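Local coordinates for tailspike protein (Siphovirus 9NA, PDB 3RIQ) that probably recognises Salmonella lipopolysaccharide for the phage and cleaves it as an endorhamnosidase, acting as a trimer built around right-handed parallel beta-helices, at residues T272-Y277 against I316-M321; Y276-D281 against G324-G329. All coordinates share one frame; numbering follows the deposited sequence.

Interaction 1 of 2, residues T272-Y277 against I316-M321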
ATOM      1  N   THR A 272      14.195  -4.646  -1.595  1.00 10.56           N
ATOM      2  CA  THR A 272      15.513  -5.043  -2.137  1.00 10.76           C
ATOM      3  C   THR A 272      16.444  -3.867  -2.070  1.00 10.91           C
ATOM      4  O   THR A 272      16.134  -2.791  -2.598  1.00 11.32           O
ATOM      5  CB  THR A 272      15.424  -5.521  -3.580  1.00 11.14           C
ATOM      6  OG1 THR A 272      14.505  -6.608  -3.661  1.00 12.10           O
ATOM      7  CG2 THR A 272      16.816  -5.983  -4.065  1.00 11.21           C
ATOM      8  N   ILE A 273      17.549  -4.054  -1.372  1.00 11.06           N
ATOM      9  CA  ILE A 273      18.535  -2.983  -1.186  1.00 11.80           C
ATOM     10  C   ILE A 273      19.854  -3.332  -1.873  1.00 12.21           C
ATOM     11  O   ILE A 273      20.501  -4.298  -1.486  1.00 12.47           O
ATOM     12  CB  ILE A 273      18.801  -2.778   0.330  1.00 11.90           C
ATOM     13  CG1 ILE A 273      17.498  -2.325   1.055  1.00 12.39           C
ATOM     14  CG2 ILE A 273      19.975  -1.773   0.543  1.00 12.63           C
ATOM     15  CD1 ILE A 273      17.543  -2.382   2.631  1.00 13.10           C
ATOM     16  N   GLN A 274      20.255  -2.548  -2.881  1.00 11.55           N
ATOM     17  CA  GLN A 274      21.587  -2.654  -3.510  1.00 11.75           C
ATOM     18  C   GLN A 274      21.942  -4.051  -4.014  1.00 12.45           C
ATOM     19  O   GLN A 274      23.073  -4.509  -3.831  1.00 12.94           O
ATOM     20  CB  GLN A 274      22.676  -2.113  -2.588  1.00 12.44           C
ATOM     21  CG  GLN A 274      22.521  -0.606  -2.357  1.00 12.08           C
ATOM     22  CD  GLN A 274      23.592  -0.068  -1.420  1.00 12.22           C
ATOM     23  OE1 GLN A 274      23.885  -0.659  -0.352  1.00 13.04           O
ATOM     24  NE2 GLN A 274      24.193   1.046  -1.805  1.00 14.40           N
ATOM     25  N   CYS A 275      21.003  -4.735  -4.674  1.00 12.75           N
ATOM     26  CA  CYS A 275      21.416  -5.961  -5.418  1.00 12.93           C
ATOM     27  C   CYS A 275      22.212  -5.545  -6.668  1.00 12.91           C
ATOM     28  O   CYS A 275      22.124  -4.390  -7.119  1.00 13.60           O
ATOM     29  CB  CYS A 275      20.223  -6.836  -5.792  1.00 13.40           C
ATOM     30  SG  CYS A 275      19.020  -6.029  -6.900  1.00 13.91           S
ATOM     31  N   TYR A 276      23.023  -6.458  -7.191  1.00 12.95           N
ATOM     32  CA  TYR A 276      23.869  -6.105  -8.329  1.00 12.82           C
ATOM     33  C   TYR A 276      23.139  -6.206  -9.663  1.00 13.56           C
ATOM     34  O   TYR A 276      23.487  -5.485 -10.618  1.00 14.05           O
ATOM     35  CB  TYR A 276      25.149  -6.939  -8.328  1.00 13.54           C
ATOM     36  CG  TYR A 276      26.225  -6.423  -9.253  1.00 14.00           C
ATOM     37  CD1 TYR A 276      26.730  -5.106  -9.141  1.00 15.06           C
ATOM     38  CD2 TYR A 276      26.786  -7.258 -10.215  1.00 15.86           C
ATOM     39  CE1 TYR A 276      27.774  -4.644  -9.986  1.00 14.93           C
ATOM     40  CE2 TYR A 276      27.821  -6.825 -11.032  1.00 16.10           C
ATOM     41  CZ  TYR A 276      28.297  -5.495 -10.930  1.00 15.24           C
ATOM     42  OH  TYR A 276      29.330  -5.045 -11.759  1.00 17.29           O
ATOM     43  N   TYR A 277      22.113  -7.072  -9.737  1.00 13.44           N
ATOM     44  CA  TYR A 277      21.244  -7.051 -10.899  1.00 13.61           C
ATOM     45  C   TYR A 277      19.897  -6.386 -10.550  1.00 12.56           C
ATOM     46  O   TYR A 277      19.905  -5.224 -10.102  1.00 13.09           O
ATOM     47  CB  TYR A 277      21.183  -8.428 -11.563  1.00 13.61           C
ATOM     48  CG  TYR A 277      22.460  -8.693 -12.357  1.00 17.38           C
ATOM     49  CD1 TYR A 277      22.532  -8.321 -13.710  1.00 20.99           C
ATOM     50  CD2 TYR A 277      23.608  -9.206 -11.755  1.00 17.40           C
ATOM     51  CE1 TYR A 277      23.697  -8.541 -14.460  1.00 23.62           C
ATOM     52  CE2 TYR A 277      24.773  -9.428 -12.479  1.00 19.36           C
ATOM     53  CZ  TYR A 277      24.827  -9.090 -13.828  1.00 22.09           C
ATOM     54  OH  TYR A 277      25.999  -9.303 -14.549  1.00 25.84           O
ATOM     55  N   ILE A 316       9.435  -2.588  -2.845  1.00 10.74           N
ATOM     56  CA  ILE A 316      10.235  -1.346  -2.796  1.00 11.00           C
ATOM     57  C   ILE A 316      11.694  -1.726  -3.009  1.00 10.88           C
ATOM     58  O   ILE A 316      12.181  -2.678  -2.372  1.00 10.99           O
ATOM     59  CB  ILE A 316      10.025  -0.552  -1.474  1.00 10.86           C
ATOM     60  CG1 ILE A 316      10.839   0.764  -1.521  1.00 11.68           C
ATOM     61  CG2 ILE A 316      10.347  -1.403  -0.224  1.00 12.55           C
ATOM     62  CD1 ILE A 316      10.524   1.733  -0.376  1.00 14.61           C
ATOM     63  N   THR A 317      12.396  -1.024  -3.897  1.00 10.88           N
ATOM     64  CA  THR A 317      13.818  -1.326  -4.139  1.00 11.28           C
ATOM     65  C   THR A 317      14.617  -0.059  -4.128  1.00 11.57           C
ATOM     66  O   THR A 317      14.100   0.997  -4.487  1.00 11.73           O
ATOM     67  CB  THR A 317      14.059  -2.136  -5.455  1.00 12.47           C
ATOM     68  OG1 THR A 317      14.076  -1.250  -6.584  1.00 12.78           O
ATOM     69  CG2 THR A 317      12.967  -3.223  -5.639  1.00 12.07           C
ATOM     70  N   ARG A 318      15.871  -0.143  -3.686  1.00 11.65           N
ATOM     71  CA  ARG A 318      16.695   1.078  -3.558  1.00 11.65           C
ATOM     72  C   ARG A 318      18.114   0.840  -4.022  1.00 12.10           C
ATOM     73  O   ARG A 318      18.799  -0.075  -3.516  1.00 12.23           O
ATOM     74  CB  ARG A 318      16.700   1.582  -2.099  1.00 12.83           C
ATOM     75  CG  ARG A 318      17.369   2.958  -1.939  1.00 13.37           C
ATOM     76  CD  ARG A 318      17.710   3.333  -0.454  1.00 15.63           C
ATOM     77  NE  ARG A 318      18.896   2.596   0.048  1.00 14.80           N
ATOM     78  CZ  ARG A 318      20.159   2.957  -0.185  1.00 15.53           C
ATOM     79  NH1 ARG A 318      20.400   4.023  -0.938  1.00 19.11           N
ATOM     80  NH2 ARG A 318      21.182   2.231   0.302  1.00 15.38           N
ATOM     81  N   ASP A 319      18.560   1.694  -4.949  1.00 11.78           N
ATOM     82  CA  ASP A 319      19.966   1.741  -5.411  1.00 11.95           C
ATOM     83  C   ASP A 319      20.453   0.370  -5.959  1.00 12.78           C
ATOM     84  O   ASP A 319      21.611  -0.033  -5.738  1.00 13.03           O
ATOM     85  CB  ASP A 319      20.866   2.272  -4.257  1.00 12.66           C
ATOM     86  CG  ASP A 319      22.218   2.808  -4.722  1.00 14.00           C
ATOM     87  OD1 ASP A 319      22.388   3.180  -5.919  1.00 14.16           O
ATOM     88  OD2 ASP A 319      23.134   2.866  -3.854  1.00 14.62           O
ATOM     89  N   CYS A 320      19.575  -0.310  -6.690  1.00 12.94           N
ATOM     90  CA  CYS A 320      19.934  -1.542  -7.354  1.00 13.13           C
ATOM     91  C   CYS A 320      20.701  -1.231  -8.634  1.00 13.58           C
ATOM     92  O   CYS A 320      20.366  -0.278  -9.342  1.00 15.00           O
ATOM     93  CB  CYS A 320      18.665  -2.330  -7.659  1.00 13.21           C
ATOM     94  SG  CYS A 320      17.831  -2.889  -6.094  1.00 14.49           S
ATOM     95  N   MET A 321      21.759  -2.012  -8.904  1.00 13.17           N
ATOM     96  CA  MET A 321      22.627  -1.717 -10.030  1.00 13.57           C
ATOM     97  C   MET A 321      21.998  -2.030 -11.388  1.00 14.16           C
ATOM     98  O   MET A 321      22.371  -1.420 -12.416  1.00 14.13           O
ATOM     99  CB  MET A 321      23.957  -2.443  -9.833  1.00 14.06           C
ATOM    100  CG  MET A 321      25.033  -2.175 -10.888  1.00 13.91           C
ATOM    101  SD  MET A 321      25.478  -0.432 -11.169  1.00 16.51           S
ATOM    102  CE  MET A 321      26.445  -0.052  -9.692  1.00 19.71           C
TER
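Thr272 and Ile273 pair in parallel with Thr317 and Arg318 where two successive rungs of the right-handed beta-helix leave their strands and turn a corner, a worked example of how a solenoid repeats its backbone. Thr272 gives its N to Ile316 O (2.9 Å) and takes Arg318 N on its O (2.9 Å). Gln274 N then bonds to Arg318 O (2.9 Å). At the turn Gln274 and Asp319 both adopt left-handed backbone conformations, and beyond it Met321 N reaches Cys275 O (3.0 Å) in an almost straight bond.

The polar side chains follow the same stacking. The Gln274 amide gives NE2 to Asp319 OD2 (2.9 Å), on the anti side of the carboxylate and 30° out of its plane, while Arg318 NH2 lies 3.7 Å from Gln274 CD, its guanidinium turned 45° from the amide. Asp319 OD1 is held by His343 and Lys366, and Arg318 NH1 by Glu341. On the sheet face opposite Ile273 and Arg318, Thr272 CB packs on Thr317 CG2, and Thr272 CG2 touches Cys320 SG, which lies 3.5 Å from Cys275 SG, a packing contact rather than a disulfide. Met321 CG, anti to its backbone N (chi1 -176°), comes alongside the Tyr276 ring, 3.8 Å from CE1.

Ile273 and Arg318 also pack against a second subunit, on its His231 and Ile333 respectively. The Gln274 amide thus links the Asp319 carboxylate to Arg242 and to Gly101 O, and Lys366, with the hydrogen bond to His343, would be expected to stabilise a negative charge on Asp319.

Interaction 2 of 2, residues Y276-D281 against G324-G329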
ATOM      1  N   TYR A 276      23.023  -6.458  -7.191  1.00 12.95           N
ATOM      2  CA  TYR A 276      23.869  -6.105  -8.329  1.00 12.82           C
ATOM      3  C   TYR A 276      23.139  -6.206  -9.663  1.00 13.56           C
ATOM      4  O   TYR A 276      23.487  -5.485 -10.618  1.00 14.05           O
ATOM      5  CB  TYR A 276      25.149  -6.939  -8.328  1.00 13.54           C
ATOM      6  CG  TYR A 276      26.225  -6.423  -9.253  1.00 14.00           C
ATOM      7  CD1 TYR A 276      26.730  -5.106  -9.141  1.00 15.06           C
ATOM      8  CD2 TYR A 276      26.786  -7.258 -10.215  1.00 15.86           C
ATOM      9  CE1 TYR A 276      27.774  -4.644  -9.986  1.00 14.93           C
ATOM     10  CE2 TYR A 276      27.821  -6.825 -11.032  1.00 16.10           C
ATOM     11  CZ  TYR A 276      28.297  -5.495 -10.930  1.00 15.24           C
ATOM     12  OH  TYR A 276      29.330  -5.045 -11.759  1.00 17.29           O
ATOM     13  N   TYR A 277      22.113  -7.072  -9.737  1.00 13.44           N
ATOM     14  CA  TYR A 277      21.244  -7.051 -10.899  1.00 13.61           C
ATOM     15  C   TYR A 277      19.897  -6.386 -10.550  1.00 12.56           C
ATOM     16  O   TYR A 277      19.905  -5.224 -10.102  1.00 13.09           O
ATOM     17  CB  TYR A 277      21.183  -8.428 -11.563  1.00 13.61           C
ATOM     18  CG  TYR A 277      22.460  -8.693 -12.357  1.00 17.38           C
ATOM     19  CD1 TYR A 277      22.532  -8.321 -13.710  1.00 20.99           C
ATOM     20  CD2 TYR A 277      23.608  -9.206 -11.755  1.00 17.40           C
ATOM     21  CE1 TYR A 277      23.697  -8.541 -14.460  1.00 23.62           C
ATOM     22  CE2 TYR A 277      24.773  -9.428 -12.479  1.00 19.36           C
ATOM     23  CZ  TYR A 277      24.827  -9.090 -13.828  1.00 22.09           C
ATOM     24  OH  TYR A 277      25.999  -9.303 -14.549  1.00 25.84           O
ATOM     25  N   ASP A 278      18.755  -7.062 -10.692  1.00 12.52           N
ATOM     26  CA  ASP A 278      17.475  -6.324 -10.748  1.00 13.44           C
ATOM     27  C   ASP A 278      16.718  -6.442  -9.426  1.00 12.31           C
ATOM     28  O   ASP A 278      16.721  -7.505  -8.793  1.00 12.85           O
ATOM     29  CB  ASP A 278      16.632  -6.895 -11.891  1.00 13.51           C
ATOM     30  CG  ASP A 278      17.453  -7.021 -13.153  1.00 13.75           C
ATOM     31  OD1 ASP A 278      18.103  -6.003 -13.497  1.00 14.09           O
ATOM     32  OD2 ASP A 278      17.537  -8.130 -13.731  1.00 14.78           O
ATOM     33  N   GLY A 279      16.080  -5.361  -8.997  1.00 12.60           N
ATOM     34  CA  GLY A 279      15.400  -5.368  -7.687  1.00 12.88           C
ATOM     35  C   GLY A 279      14.497  -6.579  -7.488  1.00 11.84           C
ATOM     36  O   GLY A 279      14.481  -7.195  -6.410  1.00 12.83           O
ATOM     37  N   ILE A 280      13.691  -6.890  -8.499  1.00 11.09           N
ATOM     38  CA  ILE A 280      13.123  -8.230  -8.621  1.00 10.75           C
ATOM     39  C   ILE A 280      13.306  -8.605 -10.085  1.00 11.00           C
ATOM     40  O   ILE A 280      13.297  -7.725 -10.956  1.00 11.82           O
ATOM     41  CB  ILE A 280      11.604  -8.298  -8.219  1.00 11.30           C
ATOM     42  CG1 ILE A 280      10.709  -7.451  -9.144  1.00 12.54           C
ATOM     43  CG2 ILE A 280      11.416  -7.915  -6.755  1.00 13.47           C
ATOM     44  CD1 ILE A 280       9.223  -7.564  -8.817  1.00 14.61           C
ATOM     45  N   ASP A 281      13.484  -9.905 -10.354  1.00 11.90           N
ATOM     46  CA  ASP A 281      13.606 -10.398 -11.747  1.00 11.17           C
ATOM     47  C   ASP A 281      12.530 -11.464 -11.900  1.00 12.01           C
ATOM     48  O   ASP A 281      12.772 -12.638 -11.585  1.00 13.46           O
ATOM     49  CB  ASP A 281      14.997 -11.017 -11.994  1.00 12.73           C
ATOM     50  CG  ASP A 281      15.099 -11.697 -13.349  1.00 14.08           C
ATOM     51  OD1 ASP A 281      14.164 -11.514 -14.173  1.00 16.81           O
ATOM     52  OD2 ASP A 281      16.124 -12.388 -13.601  1.00 16.41           O
ATOM     53  N   GLY A 324      15.162  -1.459 -11.659  1.00 12.61           N
ATOM     54  CA  GLY A 324      14.565  -1.323 -10.330  1.00 12.33           C
ATOM     55  C   GLY A 324      13.602  -2.461  -9.999  1.00 11.87           C
ATOM     56  O   GLY A 324      13.602  -2.958  -8.869  1.00 12.82           O
ATOM     57  N   ALA A 325      12.799  -2.883 -10.976  1.00 12.48           N
ATOM     58  CA  ALA A 325      11.856  -4.031 -10.830  1.00 11.43           C
ATOM     59  C   ALA A 325      11.410  -4.337 -12.241  1.00 11.77           C
ATOM     60  O   ALA A 325      11.067  -3.408 -13.012  1.00 12.47           O
ATOM     61  CB  ALA A 325      10.629  -3.652  -9.978  1.00 12.73           C
ATOM     62  N   TRP A 326      11.412  -5.616 -12.605  1.00 12.77           N
ATOM     63  CA  TRP A 326      10.918  -5.982 -13.929  1.00 12.17           C
ATOM     64  C   TRP A 326      10.376  -7.398 -14.036  1.00 12.47           C
ATOM     65  O   TRP A 326      10.583  -8.261 -13.143  1.00 12.62           O
ATOM     66  CB  TRP A 326      11.943  -5.711 -15.035  1.00 12.76           C
ATOM     67  CG  TRP A 326      13.084  -6.696 -15.238  1.00 13.31           C
ATOM     68  CD1 TRP A 326      13.813  -7.384 -14.282  1.00 13.73           C
ATOM     69  CD2 TRP A 326      13.699  -6.994 -16.502  1.00 13.26           C
ATOM     70  NE1 TRP A 326      14.841  -8.122 -14.905  1.00 13.67           N
ATOM     71  CE2 TRP A 326      14.781  -7.897 -16.259  1.00 13.06           C
ATOM     72  CE3 TRP A 326      13.447  -6.576 -17.820  1.00 14.56           C
ATOM     73  CZ2 TRP A 326      15.604  -8.380 -17.295  1.00 14.63           C
ATOM     74  CZ3 TRP A 326      14.275  -7.046 -18.859  1.00 15.56           C
ATOM     75  CH2 TRP A 326      15.334  -7.935 -18.585  1.00 17.56           C
ATOM     76  N   TRP A 327       9.659  -7.604 -15.134  1.00 12.90           N
ATOM     77  CA  TRP A 327       8.960  -8.869 -15.413  1.00 12.32           C
ATOM     78  C   TRP A 327       8.715  -8.973 -16.909  1.00 13.27           C
ATOM     79  O   TRP A 327       8.801  -7.965 -17.638  1.00 13.54           O
ATOM     80  CB  TRP A 327       7.600  -8.944 -14.668  1.00 13.92           C
ATOM     81  CG  TRP A 327       6.701  -7.763 -14.976  1.00 13.28           C
ATOM     82  CD1 TRP A 327       5.808  -7.645 -16.020  1.00 14.44           C
ATOM     83  CD2 TRP A 327       6.679  -6.518 -14.285  1.00 13.54           C
ATOM     84  NE1 TRP A 327       5.208  -6.391 -15.999  1.00 13.79           N
ATOM     85  CE2 TRP A 327       5.727  -5.677 -14.946  1.00 14.03           C
ATOM     86  CE3 TRP A 327       7.364  -6.024 -13.159  1.00 14.51           C
ATOM     87  CZ2 TRP A 327       5.475  -4.353 -14.526  1.00 13.20           C
ATOM     88  CZ3 TRP A 327       7.092  -4.741 -12.720  1.00 14.26           C
ATOM     89  CH2 TRP A 327       6.141  -3.915 -13.402  1.00 13.49           C
ATOM     90  N   ASP A 328       8.437 -10.193 -17.354  1.00 12.54           N
ATOM     91  CA  ASP A 328       7.898 -10.395 -18.728  1.00 12.68           C
ATOM     92  C   ASP A 328       6.589 -11.189 -18.596  1.00 13.49           C
ATOM     93  O   ASP A 328       6.018 -11.289 -17.510  1.00 14.05           O
ATOM     94  CB  ASP A 328       8.900 -11.093 -19.682  1.00 13.16           C
ATOM     95  CG  ASP A 328       9.061 -12.586 -19.389  1.00 13.92           C
ATOM     96  OD1 ASP A 328       8.735 -12.987 -18.250  1.00 15.06           O
ATOM     97  OD2 ASP A 328       9.503 -13.347 -20.293  1.00 14.94           O
ATOM     98  N   GLY A 329       6.169 -11.798 -19.687  1.00 12.73           N
ATOM     99  CA  GLY A 329       4.959 -12.593 -19.723  1.00 14.26           C
ATOM    100  C   GLY A 329       3.713 -11.723 -19.797  1.00 13.70           C
ATOM    101  O   GLY A 329       3.772 -10.499 -20.019  1.00 14.06           O
TER
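The indole of Trp326 meets two carboxylates and a carbonyl around its pyrrole end. At its edge and in its plane sits Ile280 O, 3.4 Å from CD1. The Asp278 carboxylate is turned 70° from the ring and crosses the side chain obliquely, with OD2 accepting a weak, bent hydrogen bond from NE1 (2.9 Å). The Asp281 carboxylate, only 29° from the ring plane, runs beside the indole and brings OD1 to 3.5 Å from NE1.

Each acid also has a partner beyond the indole: Asp278 OD1 takes the backbone N of Ile323, and Asp281 OD1 the amide of Asn283. These second bonds would limit how far the two carboxylates can turn. Ile280 O is shared, since besides facing CD1 it accepts a longish bond from Trp326 N (3.3 Å).

Ile280 CG1 touches Ala325 CB at 3.9 Å, and these two pack on Ile312 and Ile315 and on Val337 and Thr339 respectively. Just before them Gly279 CA comes to 3.2 Å from Gly324 O in a CH...O contact; this close approach uses the bare CA of Gly279.

The single parallel bridge between Asp281 and Trp326 continues the rung-on-rung register of the backbone: Ile280 and Ala325 stack as apolar neighbours, while Asp281 and Trp326 point to the same face of the parallel strands 281-282 and 326-327, the stacking of a right-handed parallel beta-helix, the fold of the P22 tailspike family.

Interactions 1 and 2 are successive stages of one pair of coils, their centres about 10 Å apart. Tyr276 and Tyr277 lie in both but make their contacts in interaction 1; the chain continues to Asp278, where interaction 2 begins. Each coil closes its own corner: Thr272 OG1 lies 2.8 Å from Gly279 O, and Thr317 OG1 2.9 Å from Gly324 O, both probable hydrogen bonds. Gly279 CA of the first coil packs on the second, 3.8 Å from both Cys320 SG and Thr317 CG2. Only interaction 1 reaches another subunit. Asp278 and Asp281 of interaction 2, with nearby Glu245, are consistent with the carboxylate cluster that serves hydrolysis in the related P22 tailspike.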